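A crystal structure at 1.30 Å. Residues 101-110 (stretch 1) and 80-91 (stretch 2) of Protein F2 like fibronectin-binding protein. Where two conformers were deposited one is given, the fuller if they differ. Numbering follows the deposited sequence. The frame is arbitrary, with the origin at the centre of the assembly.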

# COMPACT_ATOMS: atom_id res chain seq x y z
N ASN A 101 18.63 2.57 -3.27
CA ASN A 101 18.43 3.97 -2.87
C ASN A 101 17.61 4.09 -1.57
O ASN A 101 16.63 4.84 -1.46
CB ASN A 101 17.75 4.77 -4.01
CG ASN A 101 18.77 5.50 -4.89
OD1 ASN A 101 19.81 5.95 -4.41
ND2 ASN A 101 18.48 5.60 -6.18
N LEU A 102 18.06 3.36 -0.56
CA LEU A 102 17.42 3.34 0.74
C LEU A 102 17.26 4.74 1.33
O LEU A 102 16.23 5.05 1.99
CB LEU A 102 18.23 2.46 1.70
CG LEU A 102 17.65 2.34 3.11
CD1 LEU A 102 16.25 1.72 3.13
CD2 LEU A 102 18.64 1.59 3.98
N ASN A 103 18.23 5.62 1.06
CA ASN A 103 18.21 6.98 1.64
C ASN A 103 16.88 7.72 1.44
O ASN A 103 16.42 8.51 2.29
CB ASN A 103 19.32 7.83 0.99
CG ASN A 103 20.71 7.47 1.49
OD1 ASN A 103 20.87 6.86 2.54
ND2 ASN A 103 21.73 7.84 0.71
N GLN A 104 16.31 7.41 0.30
CA GLN A 104 15.17 7.97 -0.39
C GLN A 104 13.86 7.19 -0.16
O GLN A 104 12.80 7.63 -0.64
CB GLN A 104 15.44 8.06 -1.89
CG GLN A 104 16.63 8.95 -2.22
CD GLN A 104 16.85 9.19 -3.71
OE1 GLN A 104 16.36 8.46 -4.57
NE2 GLN A 104 17.59 10.23 -4.04
N ALA A 105 13.92 6.10 0.60
CA ALA A 105 12.75 5.21 0.72
C ALA A 105 11.55 5.89 1.38
O ALA A 105 10.42 5.71 0.97
CB ALA A 105 13.11 3.93 1.48
N TRP A 106 11.79 6.72 2.40
CA TRP A 106 10.70 7.47 3.00
C TRP A 106 10.09 8.45 2.00
O TRP A 106 8.87 8.59 1.92
CB TRP A 106 11.20 8.24 4.21
CG TRP A 106 10.26 9.27 4.77
CD1 TRP A 106 10.46 10.61 4.77
CD2 TRP A 106 9.00 9.04 5.43
NE1 TRP A 106 9.43 11.24 5.40
CE2 TRP A 106 8.52 10.31 5.83
CE3 TRP A 106 8.22 7.90 5.71
CZ2 TRP A 106 7.34 10.46 6.52
CZ3 TRP A 106 7.07 8.07 6.40
CH2 TRP A 106 6.65 9.33 6.82
N ASP A 107 10.94 9.11 1.22
CA ASP A 107 10.46 10.11 0.27
C ASP A 107 9.51 9.46 -0.75
O ASP A 107 8.40 9.94 -0.98
CB ASP A 107 11.63 10.81 -0.44
CG ASP A 107 11.19 12.02 -1.24
OD1 ASP A 107 10.28 12.75 -0.80
OD2 ASP A 107 11.74 12.27 -2.32
N THR A 108 9.93 8.33 -1.32
CA THR A 108 9.08 7.72 -2.34
C THR A 108 7.81 7.11 -1.76
O THR A 108 6.75 7.30 -2.33
CB THR A 108 9.83 6.70 -3.23
OG1 THR A 108 10.29 5.61 -2.44
CG2 THR A 108 10.99 7.38 -3.95
N PHE A 109 7.91 6.42 -0.62
CA PHE A 109 6.72 5.84 -0.02
C PHE A 109 5.75 6.93 0.41
O PHE A 109 4.55 6.86 0.16
CB PHE A 109 7.04 4.95 1.19
CG PHE A 109 5.82 4.69 2.01
CD1 PHE A 109 4.85 3.81 1.54
CD2 PHE A 109 5.56 5.40 3.15
CE1 PHE A 109 3.64 3.69 2.19
CE2 PHE A 109 4.37 5.25 3.81
CZ PHE A 109 3.41 4.38 3.33
N SER A 110 6.25 7.95 1.09
CA SER A 110 5.36 8.97 1.61
C SER A 110 4.72 9.76 0.48
O SER A 110 3.54 10.13 0.57
CB SER A 110 6.07 9.88 2.61
OG SER A 110 7.12 10.63 2.01
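Stretch 2 80-91: DINKEQYTKLLK

After Asn 101, which is loop, residues 102-104 form a 3-10 segment, and a helix follows from Ala 105. Stretch 2 is helical from Lys 83 to Lys 91. Both helices continue later in the chain. Their axes pass 9.7 Å apart at closest approach, and the crossing angle is 98°, so the helices lie almost perpendicular. The backbones come nearest at Trp 106 and Lys 83, whose CA atoms are 5.6 Å apart. Asn 82 caps the second helix: its OD1 accepts from Gln 85 N at 2.9 Å.

Trp 106 packs against the start of helix 83-91. Lys 83 CA sits 3.6 Å from the centroid of the Trp 106 five-membered ring, nearly on its normal, a CH-pi contact. Lys 83 CB is 3.5 Å from Trp 106 CD1. The six-membered ring reaches Ile 81, with Trp 106 CZ3 4.2 Å from Ile 81 CG1, and Trp 106 CE3 meets Tyr 86 CB at 3.4 Å.

Tyr 86 points toward stretch 1. Its ring is nearly parallel to that of Phe 109, at 9°, but the two are slid apart and barely overlap. Phe 109 CD2 lies 3.6 Å from Tyr 86 CE1. One turn on, Leu 90 CD2 packs against Ala 105 CB at 3.7 Å and, more loosely, Leu 102 CD1 at 4.4 Å.

No direct hydrogen bond joins the stretches; two waters bridge them. Water 1 lies 2.7 Å from Tyr 86 OH and donates to Ala 105 O at 2.8 Å. Water 2 donates to Thr 87 OG1 at 2.8 Å and to Leu 102 O at 3.1 Å, and accepts from Trp 106 N at 3.0 Å. Thr 87 OG1 itself donates to Lys 83 O at 2.7 Å, which leaves it free to accept from the water.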

# COMPACT_ATOMS: atom_id res chain seq x y z
N ASP A 80 1.68 7.57 13.63
CA ASP A 80 2.32 8.86 13.44
C ASP A 80 3.84 8.75 13.25
O ASP A 80 4.64 9.37 13.95
CB ASP A 80 1.94 9.82 14.58
CG ASP A 80 2.12 11.31 14.21
OD1 ASP A 80 2.30 11.70 13.02
OD2 ASP A 80 2.07 12.10 15.15
N ILE A 81 4.21 7.96 12.26
CA ILE A 81 5.60 7.70 12.01
C ILE A 81 6.29 8.85 11.26
O ILE A 81 5.65 9.63 10.52
CB ILE A 81 5.87 6.38 11.28
CG1 ILE A 81 5.37 6.42 9.84
CG2 ILE A 81 5.30 5.19 12.04
CD1 ILE A 81 5.59 5.15 9.04
N ASN A 82 7.60 8.92 11.43
CA ASN A 82 8.44 9.85 10.69
C ASN A 82 9.49 9.12 9.85
O ASN A 82 9.48 7.90 9.77
CB ASN A 82 9.12 10.84 11.66
CG ASN A 82 10.05 10.17 12.66
OD1 ASN A 82 10.52 9.06 12.48
ND2 ASN A 82 10.33 10.88 13.73
N LYS A 83 10.37 9.87 9.19
CA LYS A 83 11.35 9.30 8.29
C LYS A 83 12.20 8.23 8.97
O LYS A 83 12.40 7.14 8.42
CB LYS A 83 12.28 10.40 7.73
CG LYS A 83 13.36 9.87 6.80
CD LYS A 83 14.18 10.99 6.15
CE LYS A 83 15.25 10.45 5.20
NZ LYS A 83 15.93 11.56 4.46
N GLU A 84 12.70 8.55 10.16
CA GLU A 84 13.60 7.64 10.87
C GLU A 84 12.89 6.36 11.27
O GLU A 84 13.42 5.26 11.11
CB GLU A 84 14.26 8.31 12.07
CG GLU A 84 15.12 9.51 11.68
CD GLU A 84 14.37 10.80 11.25
OE1 GLU A 84 13.14 11.05 11.59
OE2 GLU A 84 15.03 11.62 10.53
N GLN A 85 11.67 6.48 11.78
CA GLN A 85 10.94 5.28 12.17
C GLN A 85 10.57 4.41 10.96
O GLN A 85 10.74 3.19 10.98
CB GLN A 85 9.67 5.62 12.92
CG GLN A 85 9.86 6.32 14.24
CD GLN A 85 8.49 6.64 14.77
OE1 GLN A 85 7.91 7.67 14.43
NE2 GLN A 85 7.89 5.66 15.45
N TYR A 86 10.07 5.05 9.91
CA TYR A 86 9.76 4.31 8.69
C TYR A 86 10.98 3.55 8.18
O TYR A 86 10.90 2.38 7.84
CB TYR A 86 9.22 5.25 7.61
CG TYR A 86 8.98 4.52 6.31
CD1 TYR A 86 7.83 3.77 6.10
CD2 TYR A 86 9.92 4.53 5.29
CE1 TYR A 86 7.63 3.08 4.93
CE2 TYR A 86 9.73 3.83 4.13
CZ TYR A 86 8.55 3.10 3.93
OH TYR A 86 8.34 2.37 2.78
N THR A 87 12.11 4.24 8.13
CA THR A 87 13.31 3.66 7.52
C THR A 87 13.76 2.44 8.34
O THR A 87 14.12 1.40 7.80
CB THR A 87 14.40 4.75 7.37
OG1 THR A 87 13.88 5.83 6.57
CG2 THR A 87 15.63 4.18 6.70
N LYS A 88 13.76 2.61 9.66
CA LYS A 88 14.15 1.53 10.56
C LYS A 88 13.25 0.31 10.36
O LYS A 88 13.72 -0.82 10.25
CB LYS A 88 14.07 2.02 12.03
CG LYS A 88 14.31 0.93 13.08
CD LYS A 88 13.89 1.40 14.47
N LEU A 89 11.94 0.55 10.35
CA LEU A 89 10.97 -0.55 10.30
C LEU A 89 10.95 -1.21 8.93
O LEU A 89 10.80 -2.43 8.83
CB LEU A 89 9.61 -0.01 10.71
CG LEU A 89 9.52 0.43 12.18
CD1 LEU A 89 8.19 1.13 12.44
CD2 LEU A 89 9.70 -0.77 13.09
N LEU A 90 11.13 -0.41 7.89
CA LEU A 90 11.23 -0.96 6.53
C LEU A 90 12.48 -1.88 6.45
O LEU A 90 12.40 -3.01 5.97
CB LEU A 90 11.34 0.15 5.49
CG LEU A 90 11.56 -0.29 4.04
CD1 LEU A 90 10.32 -0.99 3.52
CD2 LEU A 90 11.91 0.89 3.16
N LYS A 91 13.62 -1.37 6.91
CA LYS A 91 14.84 -2.15 6.85
C LYS A 91 14.71 -3.47 7.64
O LYS A 91 15.18 -4.53 7.21
CB LYS A 91 16.05 -1.30 7.36
CG LYS A 91 17.37 -1.99 7.16
O HOH W 1 9.86 2.97 0.59
O HOH W 2 14.35 6.67 3.90